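Local coordinates for protein xylose isomerase-like TIM barrel (Anabaena variabilis ATCC 29413, PDB 2QW5) that probably acts as a sugar isomerase, binding a zinc ion and D-xylose at one end of its TIM barrel, at residues 124-130 with 177-183; 252-256 with 280-284; 132-138 with 187-193. One frame throughout, in Å; residues are numbered along the deposited sequence.

Contact 1: residues 124-130 with 177-183; sequences EIMMGPI and KVKLAIE. With ZN (zinc ion), chain D; XLS (D-xylose), chain C.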
# COMPACT_ATOMS: atom_id res chain seq x y z
N GLU A 124 -11.84 -2.11 37.08
CA GLU A 124 -13.05 -1.33 37.09
C GLU A 124 -13.10 -0.29 35.98
O GLU A 124 -14.04 0.48 35.90
CB GLU A 124 -13.19 -0.78 38.50
CG GLU A 124 -13.51 -2.01 39.50
CD GLU A 124 -13.49 -1.69 41.01
OE1 GLU A 124 -12.40 -1.39 41.58
OE2 GLU A 124 -14.59 -1.79 41.60
N ILE A 125 -12.11 -0.31 35.09
CA ILE A 125 -12.05 0.59 33.95
C ILE A 125 -11.60 -0.19 32.70
O ILE A 125 -10.51 -0.81 32.71
CB ILE A 125 -11.07 1.75 34.17
CG1 ILE A 125 -11.50 2.65 35.35
CG2 ILE A 125 -10.98 2.62 32.93
CD1 ILE A 125 -10.43 3.65 35.76
N MSE A 126 -12.45 -0.17 31.67
CA MSE A 126 -12.12 -0.71 30.33
C MSE A 126 -12.20 0.49 29.41
O MSE A 126 -13.29 1.13 29.30
CB MSE A 126 -13.12 -1.77 29.88
CG MSE A 126 -12.78 -2.37 28.51
SE MSE A 126 -13.86 -3.82 28.06
CE MSE A 126 -14.91 -3.08 26.60
N MSE A 127 -11.10 0.79 28.73
CA MSE A 127 -11.02 1.98 27.86
C MSE A 127 -10.53 1.64 26.47
O MSE A 127 -9.94 0.60 26.27
CB MSE A 127 -10.05 3.01 28.44
CG MSE A 127 -8.62 2.45 28.65
SE MSE A 127 -7.38 3.74 28.21
CE MSE A 127 -7.61 3.95 26.29
N GLY A 128 -10.80 2.53 25.53
CA GLY A 128 -10.20 2.43 24.21
C GLY A 128 -11.16 2.77 23.10
O GLY A 128 -12.24 3.27 23.37
N PRO A 129 -10.73 2.54 21.84
CA PRO A 129 -11.50 2.82 20.64
C PRO A 129 -12.53 1.69 20.34
O PRO A 129 -12.40 0.95 19.35
CB PRO A 129 -10.42 2.93 19.57
CG PRO A 129 -9.35 1.96 20.05
CD PRO A 129 -9.38 2.00 21.50
N ILE A 130 -13.59 1.68 21.16
CA ILE A 130 -14.61 0.63 21.13
C ILE A 130 -15.89 0.97 20.31
O ILE A 130 -16.88 0.23 20.41
CB ILE A 130 -14.95 0.14 22.56
CG1 ILE A 130 -15.57 1.25 23.43
CG2 ILE A 130 -13.65 -0.47 23.26
CD1 ILE A 130 -16.10 0.78 24.75
N LYS A 177 -19.61 -3.98 37.17
CA LYS A 177 -18.85 -2.91 37.84
C LYS A 177 -17.57 -2.45 37.06
O LYS A 177 -16.52 -2.18 37.65
CB LYS A 177 -18.57 -3.28 39.29
CG LYS A 177 -19.84 -3.60 40.08
CD LYS A 177 -19.57 -3.92 41.54
CE LYS A 177 -20.72 -3.48 42.42
NZ LYS A 177 -22.08 -3.87 41.94
N VAL A 178 -17.70 -2.37 35.74
CA VAL A 178 -16.62 -1.92 34.85
C VAL A 178 -17.10 -0.66 34.17
O VAL A 178 -18.14 -0.67 33.49
CB VAL A 178 -16.29 -2.99 33.78
CG1 VAL A 178 -15.34 -2.40 32.69
CG2 VAL A 178 -15.76 -4.28 34.46
N LYS A 179 -16.41 0.45 34.40
CA LYS A 179 -16.79 1.70 33.71
C LYS A 179 -16.21 1.59 32.31
O LYS A 179 -15.08 1.12 32.18
CB LYS A 179 -16.20 2.92 34.42
CG LYS A 179 -16.68 3.20 35.83
CD LYS A 179 -18.07 3.70 35.88
CE LYS A 179 -18.41 4.10 37.32
NZ LYS A 179 -19.88 4.14 37.48
N LEU A 180 -16.96 2.02 31.29
CA LEU A 180 -16.49 1.98 29.89
C LEU A 180 -15.99 3.38 29.52
O LEU A 180 -16.79 4.29 29.50
CB LEU A 180 -17.61 1.52 28.95
CG LEU A 180 -18.14 0.07 29.13
CD1 LEU A 180 -19.44 -0.13 28.38
CD2 LEU A 180 -17.09 -0.96 28.71
N ALA A 181 -14.70 3.53 29.20
CA ALA A 181 -14.08 4.85 28.88
C ALA A 181 -13.66 4.89 27.42
O ALA A 181 -12.58 4.43 27.09
CB ALA A 181 -12.91 5.13 29.80
N ILE A 182 -14.54 5.44 26.55
CA ILE A 182 -14.29 5.58 25.12
C ILE A 182 -13.26 6.68 24.89
O ILE A 182 -13.33 7.74 25.51
CB ILE A 182 -15.56 5.91 24.30
CG1 ILE A 182 -16.67 4.87 24.49
CG2 ILE A 182 -15.24 5.98 22.79
CD1 ILE A 182 -18.09 5.29 23.87
N GLU A 183 -12.33 6.45 23.97
CA GLU A 183 -11.21 7.35 23.75
C GLU A 183 -11.29 8.13 22.43
O GLU A 183 -11.37 7.53 21.37
CB GLU A 183 -9.91 6.51 23.77
CG GLU A 183 -8.63 7.37 23.80
CD GLU A 183 -7.36 6.56 23.76
OE1 GLU A 183 -7.43 5.36 23.38
OE2 GLU A 183 -6.29 7.17 24.10
ZN ZN D . -4.41 6.69 25.01
C1 XLS C . -3.81 4.19 20.89
C2 XLS C . -4.95 3.20 21.07
C3 XLS C . -4.69 1.80 20.41
C4 XLS C . -5.22 0.62 21.20
O1 XLS C . -3.96 5.61 20.70
O2 XLS C . -5.36 3.11 22.43
O3 XLS C . -3.35 1.43 20.09
O4 XLS C . -6.56 0.88 21.52
O HOH W 1 -16.32 -0.60 39.92
O HOH W 2 -3.75 6.22 23.16
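Glu183 meets Met127 where two neighbouring strands end at the zinc site. The methyl CE of Met127, a selenomethionine in this crystal, lies 3.2 Å from Glu183 OE1. The two oxygens of Glu183 have separate tasks. OE2 binds the zinc ion at 2.1 Å, and OE1 accepts a hydrogen bond of 3.2 Å from O2 of the bound D-xylose. CG of Glu183 stands opposite the backbone N (chi1 -169°) and the chain runs on extended, which carries the carboxylate out to both partners. Asp216, Gln247, Glu281 and a water complete the metal site. Pro129 approaches the sugar from the other segment, with its CD 3.0 Å from XLS O4.

Behind this shell the paired backbones fix where the Glu183 chain starts. Glu183, one residue past the last bridge pair (Gly128 with Ile182), gives its N-H to Gly128 O. Before it come Gly128 N to Ala181 O, Ala181 N to Met126 O and Met126 N to Lys179 O. The last of these is nearly straight, at 176°. A CB on Gly128 would run into Pro129 CD.

The two faces of this ladder differ. Met127 and Ala181 touch CB to CB at 3.8 Å inside the barrel, where Met127 also packs on Tyr245 and Gln247. On the outer face Met126 and Leu180 lie side by side, CE against CD2 at 3.7 Å, and helix 101-120 covers them. Further along, CG1 of Ile130 meets CG1 of Ile182 at 3.9 Å, the two side chains at about a right angle. At the far end a water bridges Glu124 OE2 and Lys177 O.

Helix 148-176 links the two parallel strands. The unit is a beta-alpha-beta crossover of a TIM barrel, with its metal and sugar site at the C-terminal strand ends.

Contact 2: residues 252-256 with 280-284; sequences DRGAL and VEIFN. With ZN (zinc ion), chain D; XLS (D-xylose), chain C.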
# COMPACT_ATOMS: atom_id res chain seq x y z
N ASP A 252 4.36 13.21 21.09
CA ASP A 252 5.06 12.19 20.31
C ASP A 252 4.89 10.77 20.87
O ASP A 252 5.44 9.85 20.30
CB ASP A 252 6.53 12.56 20.10
CG ASP A 252 7.46 12.10 21.23
OD1 ASP A 252 7.00 11.87 22.36
OD2 ASP A 252 8.68 11.98 20.96
N ARG A 253 4.19 10.64 22.00
CA ARG A 253 3.86 9.40 22.71
C ARG A 253 5.07 8.75 23.38
O ARG A 253 4.92 7.66 23.86
CB ARG A 253 3.12 8.36 21.87
CG ARG A 253 2.09 8.86 20.89
CD ARG A 253 1.08 9.82 21.40
NE ARG A 253 0.26 9.37 22.52
CZ ARG A 253 -0.84 8.61 22.47
NH1 ARG A 253 -1.30 8.04 21.33
NH2 ARG A 253 -1.45 8.34 23.61
N GLY A 254 6.20 9.45 23.46
CA GLY A 254 7.45 8.93 24.06
C GLY A 254 7.73 9.47 25.45
O GLY A 254 6.94 9.26 26.36
N ALA A 255 8.84 10.22 25.60
CA ALA A 255 9.31 10.73 26.89
C ALA A 255 8.36 11.78 27.44
O ALA A 255 8.12 12.78 26.81
CB ALA A 255 10.70 11.31 26.77
N LEU A 256 7.83 11.54 28.63
CA LEU A 256 6.83 12.47 29.21
C LEU A 256 7.46 13.73 29.83
O LEU A 256 6.84 14.80 29.89
CB LEU A 256 5.94 11.68 30.18
CG LEU A 256 4.70 12.32 30.79
CD1 LEU A 256 3.74 12.83 29.70
CD2 LEU A 256 4.04 11.30 31.73
N VAL A 280 0.01 7.00 33.01
CA VAL A 280 1.10 7.38 32.14
C VAL A 280 1.01 6.42 30.94
O VAL A 280 1.14 5.22 31.13
CB VAL A 280 2.48 7.20 32.84
CG1 VAL A 280 3.65 7.26 31.83
CG2 VAL A 280 2.63 8.22 33.96
N GLU A 281 0.76 6.94 29.74
CA GLU A 281 0.67 6.10 28.55
C GLU A 281 1.78 6.43 27.53
O GLU A 281 1.66 7.37 26.76
CB GLU A 281 -0.69 6.18 27.90
CG GLU A 281 -0.88 5.02 26.91
CD GLU A 281 -2.19 5.07 26.22
OE1 GLU A 281 -2.49 6.18 25.72
OE2 GLU A 281 -2.88 4.02 26.15
N ILE A 282 2.85 5.65 27.58
CA ILE A 282 4.00 5.81 26.73
C ILE A 282 4.04 4.58 25.78
O ILE A 282 4.04 3.41 26.23
CB ILE A 282 5.31 5.92 27.59
CG1 ILE A 282 5.26 7.23 28.43
CG2 ILE A 282 6.57 5.89 26.69
CD1 ILE A 282 6.47 7.40 29.36
N PHE A 283 4.10 4.87 24.48
CA PHE A 283 4.16 3.88 23.42
C PHE A 283 5.63 3.69 23.08
O PHE A 283 6.24 4.52 22.44
CB PHE A 283 3.38 4.35 22.19
CG PHE A 283 1.90 4.29 22.38
CD1 PHE A 283 1.26 5.23 23.16
CD2 PHE A 283 1.15 3.28 21.80
CE1 PHE A 283 -0.13 5.19 23.35
CE2 PHE A 283 -0.26 3.26 21.97
CZ PHE A 283 -0.87 4.21 22.76
N ASN A 284 6.23 2.61 23.55
CA ASN A 284 7.65 2.38 23.24
C ASN A 284 7.81 2.04 21.74
O ASN A 284 6.86 1.61 21.08
CB ASN A 284 8.20 1.31 24.18
CG ASN A 284 9.70 1.27 24.22
OD1 ASN A 284 10.35 2.15 23.65
ND2 ASN A 284 10.28 0.25 24.90
ZN ZN D . -4.41 6.69 25.01
C1 XLS C . -3.81 4.19 20.89
C2 XLS C . -4.95 3.20 21.07
C3 XLS C . -4.69 1.80 20.41
C4 XLS C . -5.22 0.62 21.20
O1 XLS C . -3.96 5.61 20.70
O2 XLS C . -5.36 3.11 22.43
O3 XLS C . -3.35 1.43 20.09
O4 XLS C . -6.56 0.88 21.52
O HOH W 2 -3.75 6.22 23.16
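Arg253 and Phe283 join two buried loops by a backbone hydrogen bond and by packing of ring against guanidinium. The loops follow adjacent barrel strands, 243-248 and 278-280. Phe283 N gives the bond to Arg253 O, at 3.0 Å. Beyond this bond the two side chains lie side by side and point the same way. CE1 of Phe283 lies over one face of the guanidinium, 3.4 Å from Arg253 NH2, with the two planes 49° apart. Bends at chi2 (-49°) and chi3 (-59°) fold Arg253 back along the ring. Its NE bonds to Ser249 OG. NH2 bonds to the zinc-bound water and stands 3.2 Å from Glu281 OE1, the atom that binds the zinc ion at 2.1 Å. This is the C-terminal mouth of the TIM barrel. The ring also reaches the sugar, with Phe283 CZ 3.5 Å from XLS C1. With an alanine in place of Phe283, the guanidinium would probably lose the cover on that face and be freer to turn, and C1 of the sugar would lose one of its neighbours. Farther from the site, Ile282 packs its CG1 and CG2 against Gly254 O. Leu256 CD2 meets Val280 CG1 at 4.1 Å, beside helix 314-332.

Contact 3: residues 132-138 with 187-193; sequences IPYGVFP and HWETPGP. With XLS (D-xylose), chain C.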
# COMPACT_ATOMS: atom_id res chain seq x y z
N ILE A 132 -15.69 2.93 16.64
CA ILE A 132 -15.23 2.75 15.28
C ILE A 132 -13.92 1.92 15.43
O ILE A 132 -13.11 2.26 16.32
CB ILE A 132 -14.90 4.10 14.62
CG1 ILE A 132 -16.11 5.08 14.67
CG2 ILE A 132 -14.40 3.90 13.18
CD1 ILE A 132 -17.31 4.60 13.92
N PRO A 133 -13.72 0.86 14.61
CA PRO A 133 -12.51 0.03 14.62
C PRO A 133 -11.23 0.84 14.53
O PRO A 133 -11.13 1.70 13.68
CB PRO A 133 -12.67 -0.83 13.37
CG PRO A 133 -14.13 -1.03 13.27
CD PRO A 133 -14.69 0.33 13.62
N TYR A 134 -10.27 0.56 15.42
CA TYR A 134 -9.08 1.37 15.52
C TYR A 134 -8.21 1.26 14.27
O TYR A 134 -7.85 0.16 13.88
CB TYR A 134 -8.24 0.98 16.74
CG TYR A 134 -6.90 1.67 16.76
CD1 TYR A 134 -6.79 3.00 17.16
CD2 TYR A 134 -5.74 0.99 16.36
CE1 TYR A 134 -5.57 3.65 17.16
CE2 TYR A 134 -4.53 1.64 16.33
CZ TYR A 134 -4.44 2.96 16.74
OH TYR A 134 -3.24 3.57 16.72
N GLY A 135 -7.86 2.41 13.70
CA GLY A 135 -7.01 2.50 12.51
C GLY A 135 -7.57 2.00 11.20
O GLY A 135 -6.81 1.88 10.27
N VAL A 136 -8.88 1.77 11.11
CA VAL A 136 -9.51 1.23 9.94
C VAL A 136 -10.14 2.41 9.24
O VAL A 136 -11.33 2.69 9.41
CB VAL A 136 -10.56 0.12 10.27
CG1 VAL A 136 -11.24 -0.44 8.99
CG2 VAL A 136 -9.91 -1.03 11.06
N PHE A 137 -9.33 3.10 8.45
CA PHE A 137 -9.80 4.24 7.67
C PHE A 137 -10.65 3.67 6.55
O PHE A 137 -10.20 2.76 5.87
CB PHE A 137 -8.63 5.09 7.14
CG PHE A 137 -7.82 5.74 8.23
CD1 PHE A 137 -8.11 7.00 8.70
CD2 PHE A 137 -6.69 5.08 8.75
CE1 PHE A 137 -7.30 7.61 9.72
CE2 PHE A 137 -5.91 5.65 9.74
CZ PHE A 137 -6.20 6.92 10.22
N PRO A 138 -11.92 4.15 6.40
CA PRO A 138 -12.78 3.57 5.38
C PRO A 138 -12.38 3.90 3.97
O PRO A 138 -11.79 4.94 3.73
CB PRO A 138 -14.17 4.16 5.69
CG PRO A 138 -13.94 5.35 6.45
CD PRO A 138 -12.62 5.17 7.19
N HIS A 187 -6.76 12.03 14.51
CA HIS A 187 -6.95 11.74 13.07
C HIS A 187 -5.74 11.01 12.45
O HIS A 187 -5.90 10.28 11.48
CB HIS A 187 -7.16 13.03 12.29
CG HIS A 187 -5.94 13.92 12.24
ND1 HIS A 187 -5.07 13.92 11.17
CD2 HIS A 187 -5.41 14.76 13.15
CE1 HIS A 187 -4.09 14.76 11.42
NE2 HIS A 187 -4.27 15.28 12.62
N TRP A 188 -4.53 11.24 12.97
CA TRP A 188 -3.35 10.53 12.51
C TRP A 188 -3.46 9.02 12.66
O TRP A 188 -2.85 8.31 11.86
CB TRP A 188 -2.08 11.03 13.19
CG TRP A 188 -1.54 12.30 12.62
CD1 TRP A 188 -1.48 13.49 13.24
CD2 TRP A 188 -0.99 12.51 11.30
NE1 TRP A 188 -0.92 14.42 12.42
CE2 TRP A 188 -0.58 13.84 11.23
CE3 TRP A 188 -0.78 11.68 10.19
CZ2 TRP A 188 -0.00 14.40 10.07
CZ3 TRP A 188 -0.16 12.22 9.05
CH2 TRP A 188 0.20 13.57 9.01
N GLU A 189 -4.18 8.56 13.69
CA GLU A 189 -4.33 7.13 13.98
C GLU A 189 -5.64 6.47 13.61
O GLU A 189 -5.62 5.29 13.42
CB GLU A 189 -4.12 6.87 15.47
CG GLU A 189 -2.78 7.26 16.03
CD GLU A 189 -2.68 6.98 17.51
OE1 GLU A 189 -3.12 5.92 17.97
OE2 GLU A 189 -2.11 7.82 18.20
N THR A 190 -6.76 7.20 13.48
CA THR A 190 -8.03 6.52 13.29
C THR A 190 -9.03 7.51 12.69
O THR A 190 -8.82 8.68 12.89
CB THR A 190 -8.50 5.93 14.67
OG1 THR A 190 -9.40 4.82 14.45
CG2 THR A 190 -9.10 6.97 15.59
N PRO A 191 -10.07 7.05 11.95
CA PRO A 191 -11.03 7.99 11.32
C PRO A 191 -11.95 8.77 12.23
O PRO A 191 -12.39 9.87 11.86
CB PRO A 191 -11.82 7.08 10.38
CG PRO A 191 -11.75 5.77 11.04
CD PRO A 191 -10.37 5.66 11.57
N GLY A 192 -12.22 8.22 13.42
CA GLY A 192 -13.02 8.89 14.42
C GLY A 192 -13.46 7.96 15.52
O GLY A 192 -13.28 6.77 15.39
N PRO A 193 -13.98 8.49 16.65
CA PRO A 193 -14.07 9.92 17.00
C PRO A 193 -12.67 10.48 17.33
O PRO A 193 -11.88 9.82 18.02
CB PRO A 193 -15.02 9.95 18.21
CG PRO A 193 -14.92 8.57 18.81
CD PRO A 193 -14.63 7.62 17.66
C1 XLS C . -3.81 4.19 20.89
C2 XLS C . -4.95 3.20 21.07
C3 XLS C . -4.69 1.80 20.41
C4 XLS C . -5.22 0.62 21.20
O1 XLS C . -3.96 5.61 20.70
O2 XLS C . -5.36 3.11 22.43
O3 XLS C . -3.35 1.43 20.09
O4 XLS C . -6.56 0.88 21.52
O HOH W 3 -11.24 4.66 16.23
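Tyr134 and Glu189 share the first of two direct hydrogen bonds between these loops. Tyr134 OH donates to Glu189 OE1 at 2.7 Å and meets the anti side of the carboxylate, 26° out of its plane. Ring and carboxylate are almost perpendicular, 82° apart. The second bond runs from Gly135 N to Thr190 OG1 at 3.0 Å. Gly135 sits in a type II turn from Pro133 to Val136, which presents this N-H to the threonine. Thr190 OG1 donates to a water at 2.6 Å. That water in turn donates to Ile132 O and Gly192 O, so one water ties three residues of the two loops.

Pro191 CD lies over one face of the Phe137 ring in a CH-pi contact, 4.2 Å from the centroid. His187 O comes to the edge of that ring, 3.5 Å from CE1. CZ of Phe137 also reaches the backbone of Glu189 and Thr190. CG of Phe137 stands opposite its own carbonyl carbon (chi1 -64°), which turns the ring onto the 187-193 backbone.

Apolar packing centres on Pro191. Ile132 CG2 touches its CG at 3.9 Å, and Pro138 CD touches its CB. The peptide from Gly192 to Pro193 is cis, and Ile132 CG1 rests near Pro193 CD.

On the outer side His187 and Trp188 face the second subunit. His187 ND1 bonds to Arg294 O of that subunit, and the two copies of Trp188 stack.

On the inner side the sugar lies over Tyr134, with XLS C3 3.8 Å above the ring centre. Glu189 O covers the opposite face. These are two long loops at the C-terminal ends of TIM-barrel strands, and together they form a wall of the D-xylose pocket.

How the contacts relate
From the N terminus, strand 125-128 runs into the loop 132-138, and helix 148-176 leads back to strand 179-182 and the loop 187-193. Contact 1 closes this excursion at the strands. Contact 3 closes it again at the loops that follow them, on the C-terminal side of the barrel. Their segments alternate along the chain, so they cross. Pro129 packs on Tyr134 where they meet. Contact 2 opens after both are closed, and spans helix 263-273 between the last two barrel strands. It meets contact 1 at the zinc ion, through Glu183 and Glu281. It meets contact 3 through a weak salt bridge between Arg253 and Glu189. All three touch D-xylose.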